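Local coordinates for protein N-isopropylammelide isopropylaminohydrolase (Burkholderia multivorans ATCC 17616, PDB 6NBO) that is a zinc-binding member of the amidohydrolase family, a group of metal-dependent enzymes built on a TIM-barrel fold, at residues I123-D128 with V152-V157; V274-T279 with V297-G302. All coordinates share one frame; numbering follows the deposited sequence. Where two conformers were deposited one is given.

Interaction 1. Residues I123-D128 with V152-V157. With EDO (1,2-ethanediol), chain J.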
loop_
_atom_site.group_PDB
_atom_site.type_symbol
_atom_site.label_atom_id
_atom_site.label_comp_id
_atom_site.label_asym_id
_atom_site.label_seq_id
_atom_site.Cartn_x
_atom_site.Cartn_y
_atom_site.Cartn_z
ATOM N N ILE A 123 3.793 -4.761 -0.773
ATOM C CA ILE A 123 2.953 -4.284 0.327
ATOM C C ILE A 123 3.706 -3.219 1.108
ATOM O O ILE A 123 4.849 -3.443 1.515
ATOM C CB ILE A 123 2.553 -5.424 1.282
ATOM C CG1 ILE A 123 1.869 -6.580 0.532
ATOM C CG2 ILE A 123 1.711 -4.859 2.445
ATOM C CD1 ILE A 123 1.442 -7.753 1.465
ATOM N N ARG A 124 3.063 -2.074 1.337
ATOM C CA ARG A 124 3.508 -1.124 2.352
ATOM C C ARG A 124 2.630 -1.286 3.584
ATOM O O ARG A 124 1.413 -1.068 3.521
ATOM C CB ARG A 124 3.450 0.327 1.858
ATOM C CG ARG A 124 3.815 1.334 2.978
ATOM C CD ARG A 124 3.889 2.787 2.469
ATOM N NE ARG A 124 5.062 3.000 1.632
ATOM C CZ ARG A 124 5.464 4.185 1.196
ATOM N NH1 ARG A 124 4.799 5.284 1.540
ATOM N NH2 ARG A 124 6.542 4.267 0.419
ATOM N N THR A 125 3.235 -1.668 4.698
ATOM C CA THR A 125 2.488 -1.845 5.930
ATOM C C THR A 125 3.032 -0.912 6.994
ATOM O O THR A 125 4.244 -0.702 7.109
ATOM C CB THR A 125 2.528 -3.288 6.456
ATOM O OG1 THR A 125 1.685 -3.388 7.617
ATOM C CG2 THR A 125 3.957 -3.710 6.837
ATOM N N HIS A 126 2.120 -0.330 7.742
ATOM C CA HIS A 126 2.470 0.325 8.983
ATOM C C HIS A 126 2.511 -0.733 10.074
ATOM O O HIS A 126 1.834 -1.758 9.987
ATOM C CB HIS A 126 1.452 1.428 9.283
ATOM C CG HIS A 126 1.396 2.468 8.197
ATOM N ND1 HIS A 126 1.837 3.759 8.376
ATOM C CD2 HIS A 126 0.991 2.386 6.906
ATOM C CE1 HIS A 126 1.706 4.434 7.246
ATOM N NE2 HIS A 126 1.192 3.625 6.336
ATOM N N VAL A 127 3.372 -0.519 11.061
ATOM C CA VAL A 127 3.503 -1.435 12.192
ATOM C C VAL A 127 3.567 -0.586 13.449
ATOM O O VAL A 127 4.334 0.378 13.502
ATOM C CB VAL A 127 4.757 -2.323 12.083
ATOM C CG1 VAL A 127 4.877 -3.213 13.318
ATOM C CG2 VAL A 127 4.710 -3.167 10.809
ATOM N N ASP A 128 2.770 -0.932 14.453
ATOM C CA ASP A 128 2.726 -0.111 15.660
ATOM C C ASP A 128 4.061 -0.196 16.385
ATOM O O ASP A 128 4.577 -1.288 16.628
ATOM C CB ASP A 128 1.599 -0.569 16.579
ATOM C CG ASP A 128 0.220 -0.295 15.999
ATOM O OD1 ASP A 128 0.114 0.358 14.945
ATOM O OD2 ASP A 128 -0.767 -0.737 16.609
ATOM N N VAL A 152 7.006 -11.662 -1.630
ATOM C CA VAL A 152 6.311 -10.396 -1.424
ATOM C C VAL A 152 7.353 -9.400 -0.953
ATOM O O VAL A 152 8.058 -9.661 0.027
ATOM C CB VAL A 152 5.189 -10.506 -0.371
ATOM C CG1 VAL A 152 4.429 -9.167 -0.244
ATOM C CG2 VAL A 152 4.242 -11.665 -0.684
ATOM N N GLU A 153 7.442 -8.259 -1.626
ATOM C CA GLU A 153 8.277 -7.173 -1.141
ATOM C C GLU A 153 7.460 -6.310 -0.184
ATOM O O GLU A 153 6.350 -5.874 -0.513
ATOM C CB GLU A 153 8.800 -6.330 -2.300
ATOM C CG GLU A 153 9.647 -5.176 -1.832
ATOM C CD GLU A 153 10.064 -4.255 -2.963
ATOM O OE1 GLU A 153 9.678 -4.497 -4.129
ATOM O OE2 GLU A 153 10.782 -3.284 -2.675
ATOM N N ILE A 154 7.999 -6.066 1.001
ATOM C CA ILE A 154 7.230 -5.418 2.056
ATOM C C ILE A 154 8.021 -4.215 2.551
ATOM O O ILE A 154 9.146 -4.373 3.034
ATOM C CB ILE A 154 6.909 -6.384 3.215
ATOM C CG1 ILE A 154 6.121 -7.600 2.706
ATOM C CG2 ILE A 154 6.095 -5.652 4.303
ATOM C CD1 ILE A 154 5.772 -8.631 3.823
ATOM N N GLN A 155 7.440 -3.019 2.404
ATOM C CA GLN A 155 7.937 -1.812 3.052
ATOM C C GLN A 155 7.271 -1.684 4.414
ATOM O O GLN A 155 6.063 -1.893 4.540
ATOM C CB GLN A 155 7.635 -0.564 2.210
ATOM C CG GLN A 155 8.360 -0.518 0.865
ATOM C CD GLN A 155 7.921 0.669 0.015
ATOM O OE1 GLN A 155 6.954 1.364 0.337
ATOM N NE2 GLN A 155 8.630 0.898 -1.074
ATOM N N ILE A 156 8.052 -1.338 5.434
ATOM C CA ILE A 156 7.538 -1.231 6.803
ATOM C C ILE A 156 7.646 0.220 7.271
ATOM O O ILE A 156 8.741 0.797 7.256
ATOM C CB ILE A 156 8.298 -2.163 7.761
ATOM C CG1 ILE A 156 7.998 -3.638 7.426
ATOM C CG2 ILE A 156 7.929 -1.833 9.207
ATOM C CD1 ILE A 156 8.944 -4.630 8.118
ATOM N N VAL A 157 6.522 0.790 7.711
ATOM C CA VAL A 157 6.470 2.122 8.304
ATOM C C VAL A 157 6.372 1.965 9.819
ATOM O O VAL A 157 5.415 1.367 10.322
ATOM C CB VAL A 157 5.267 2.928 7.785
ATOM C CG1 VAL A 157 5.359 4.375 8.290
ATOM C CG2 VAL A 157 5.191 2.887 6.265
HETATM C C1 EDO J . 11.549 -8.919 -2.078
HETATM O O1 EDO J . 11.137 -10.010 -1.246
HETATM C C2 EDO J . 11.482 -9.337 -3.542
HETATM O O2 EDO J . 10.323 -10.156 -3.729
#
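Arg-124 and Gln-155 meet side chain to side chain across this parallel strand pair. The guanidinium approaches side-on and grips one oxygen with two nitrogens: NE lies 2.8 Å from Gln-155 OE1, nearly straight out from its carbonyl, while NH2 of Arg-124 reaches the same OE1 at 2.9 Å from a more oblique direction. OE1 sits in the guanidinium plane, yet the two flat groups are turned 34° apart. A bend at chi3 (-72°) swings the arginine head toward its neighbour, and Gln-155 meets it with an extended chain whose CG is anti to the carbonyl carbon (chi1 -65°). On the same side of the sheet, Val-157 runs alongside His-126, its CB over one ring face, 3.9 Å from the His-126 ring centroid in a CH-pi contact, while Val-157 CG2 rests 3.9 Å from Arg-124 CG. The other side is largely apolar: Thr-125 CG2 crosses Ile-154 CG2 at 3.8 Å, and Val-127 and Ile-156 face helix 136-147. Thr-125 OG1, anti to its own backbone N, turns instead to His-126 O and to Leu-68 N. Between the two sets of side chains, five backbone bonds, among them Thr-125 N to Gln-155 O, tie the second and third barrel strands of a beta-alpha-beta unit. The His-126 side chain lies about 5 Å from a zinc ion. With the guanidinium charge met by Asp-216 through NH1, which also bonds Thr-247, and NE and NH2 both donating to the neutral amide of Gln-155, the arginine head is probably well fixed in the barrel interior.

Interaction 2. Residues V274-T279 with V297-G302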
loop_
_atom_site.group_PDB
_atom_site.type_symbol
_atom_site.label_atom_id
_atom_site.label_comp_id
_atom_site.label_asym_id
_atom_site.label_seq_id
_atom_site.Cartn_x
_atom_site.Cartn_y
_atom_site.Cartn_z
ATOM N N VAL A 274 5.122 14.452 -3.338
ATOM C CA VAL A 274 4.378 13.872 -2.223
ATOM C C VAL A 274 3.132 13.183 -2.764
ATOM O O VAL A 274 2.285 13.825 -3.390
ATOM C CB VAL A 274 3.999 14.949 -1.197
ATOM C CG1 VAL A 274 3.074 14.356 -0.137
ATOM C CG2 VAL A 274 5.253 15.554 -0.580
ATOM N N ALA A 275 3.015 11.876 -2.520
ATOM C CA ALA A 275 1.850 11.101 -2.913
ATOM C C ALA A 275 0.817 11.091 -1.791
ATOM O O ALA A 275 1.122 11.394 -0.633
ATOM C CB ALA A 275 2.250 9.655 -3.254
ATOM N N VAL A 276 -0.422 10.754 -2.151
ATOM C CA VAL A 276 -1.487 10.625 -1.170
ATOM C C VAL A 276 -2.013 9.194 -1.211
ATOM O O VAL A 276 -2.135 8.579 -2.273
ATOM C CB VAL A 276 -2.605 11.678 -1.393
ATOM C CG1 VAL A 276 -3.383 11.435 -2.695
ATOM C CG2 VAL A 276 -3.537 11.739 -0.183
ATOM N N VAL A 277 -2.286 8.651 -0.021
ATOM C CA VAL A 277 -2.906 7.340 0.110
ATOM C C VAL A 277 -4.386 7.543 0.389
ATOM O O VAL A 277 -4.754 8.282 1.312
ATOM C CB VAL A 277 -2.261 6.514 1.233
ATOM C CG1 VAL A 277 -3.079 5.251 1.467
ATOM C CG2 VAL A 277 -0.817 6.207 0.907
ATOM N N THR A 278 -5.242 6.888 -0.386
ATOM C CA THR A 278 -6.659 6.860 -0.055
ATOM C C THR A 278 -7.099 5.412 0.086
ATOM O O THR A 278 -6.683 4.549 -0.688
ATOM C CB THR A 278 -7.525 7.603 -1.088
ATOM O OG1 THR A 278 -8.876 7.658 -0.613
ATOM C CG2 THR A 278 -7.490 6.935 -2.478
ATOM N N THR A 279 -7.894 5.142 1.115
ATOM C CA THR A 279 -8.486 3.828 1.308
ATOM C C THR A 279 -9.979 3.867 1.044
ATOM O O THR A 279 -10.681 2.880 1.295
ATOM C CB THR A 279 -8.184 3.323 2.716
ATOM O OG1 THR A 279 -8.903 4.111 3.673
ATOM C CG2 THR A 279 -6.678 3.432 2.988
ATOM N N VAL A 297 -0.659 14.884 -8.591
ATOM C CA VAL A 297 -0.367 14.190 -7.340
ATOM C C VAL A 297 -0.634 12.705 -7.544
ATOM O O VAL A 297 -1.729 12.314 -7.956
ATOM C CB VAL A 297 -1.206 14.751 -6.178
ATOM C CG1 VAL A 297 -0.968 13.923 -4.901
ATOM C CG2 VAL A 297 -0.858 16.203 -5.922
ATOM N N THR A 298 0.361 11.876 -7.258
ATOM C CA THR A 298 0.178 10.432 -7.347
ATOM C C THR A 298 -0.739 9.924 -6.241
ATOM O O THR A 298 -0.598 10.302 -5.074
ATOM C CB THR A 298 1.525 9.733 -7.246
ATOM O OG1 THR A 298 2.351 10.177 -8.322
ATOM C CG2 THR A 298 1.357 8.206 -7.316
ATOM N N VAL A 299 -1.671 9.040 -6.603
ATOM C CA VAL A 299 -2.625 8.468 -5.655
ATOM C C VAL A 299 -2.289 6.995 -5.439
ATOM O O VAL A 299 -2.191 6.222 -6.401
ATOM C CB VAL A 299 -4.079 8.635 -6.126
ATOM C CG1 VAL A 299 -5.035 8.009 -5.104
ATOM C CG2 VAL A 299 -4.411 10.118 -6.290
ATOM N N ILE A 300 -2.127 6.620 -4.170
ATOM C CA ILE A 300 -1.846 5.255 -3.726
ATOM C C ILE A 300 -3.112 4.689 -3.094
ATOM O O ILE A 300 -3.689 5.311 -2.196
ATOM C CB ILE A 300 -0.692 5.243 -2.701
ATOM C CG1 ILE A 300 0.571 5.913 -3.267
ATOM C CG2 ILE A 300 -0.405 3.804 -2.234
ATOM C CD1 ILE A 300 1.593 6.270 -2.191
ATOM N N GLY A 301 -3.539 3.512 -3.536
ATOM C CA GLY A 301 -4.675 2.853 -2.911
ATOM C C GLY A 301 -4.237 1.935 -1.777
ATOM O O GLY A 301 -3.143 1.383 -1.792
ATOM N N GLY A 302 -5.097 1.788 -0.771
ATOM C CA GLY A 302 -4.807 0.855 0.307
ATOM C C GLY A 302 -6.072 0.377 0.989
ATOM O O GLY A 302 -7.121 1.017 0.898
HETATM O O HOH W 1 2.714 13.075 -6.028
#
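Val-276 and Thr-298, like Val-276 and Ile-300, meet through flat groups that are peptide units of the backbone, for no aromatic ring takes part. Val-276 N donates to Thr-298 O at 3.0 Å, and Val-276 O accepts from Ile-300 N at 2.7 Å. Thr-278 repeats the pattern, its N giving to Ile-300 O and its O taking Gly-302 N at a longer 3.2 Å, where the donor is tilted 31° from the carbonyl plane. To one side of these peptides lie Ala-275, Val-277 and Ile-300. Ile-300 keeps CG1 anti to the carbonyl carbon (chi1 -56°), which carries CD1 back to within 3.6 Å of Ala-275 CB, while Val-277 CG2 leans against Ile-300 CB at 3.7 Å. To the other side lie Val-276, Thr-278 and Val-299, where Thr-278 CG2 crosses Val-299 CG1 at 3.8 Å; Val-299 also packs on Cys-292 of helix 289-295. This is a beta-alpha-beta unit: the helix links parallel strands 275-278 and 299-301, the seventh and eighth of the TIM barrel of the amidohydrolase family. At the start of the pair a water bridges the backbones, accepting from Thr-298 N and donating weakly to Val-274 O. At the far end Thr-279 presses CB to 3.1 Å from Gly-302 O, a buried oxygen with no polar partner in the model. The same threonine touches the zinc ligands His-250 and Asp-304, its side chain about 6 Å from a zinc ion.

Overall arrangement
Both contacts are buried and join consecutive parallel strands of the same barrel, each through a beta-alpha-beta unit. Their centres lie about 15 Å apart and their nearest atoms about 5 Å, without touching. Strand 56-66 stands between them, bonded through its backbone to Arg-124 and His-126 of interaction 1 and to Gly-301 of interaction 2, so the two contacts flank that first barrel strand, which closes the barrel against the last, 299-301. Interaction 1 carries charged and amide groups on the side facing the barrel interior (Arg-124, His-126, Gln-155), whereas 274-279 with 297-302 relies on aliphatic packing, glycines and backbone bonds. Each ends near the zinc site: interaction 1 through His-126, interaction 2 through Thr-279.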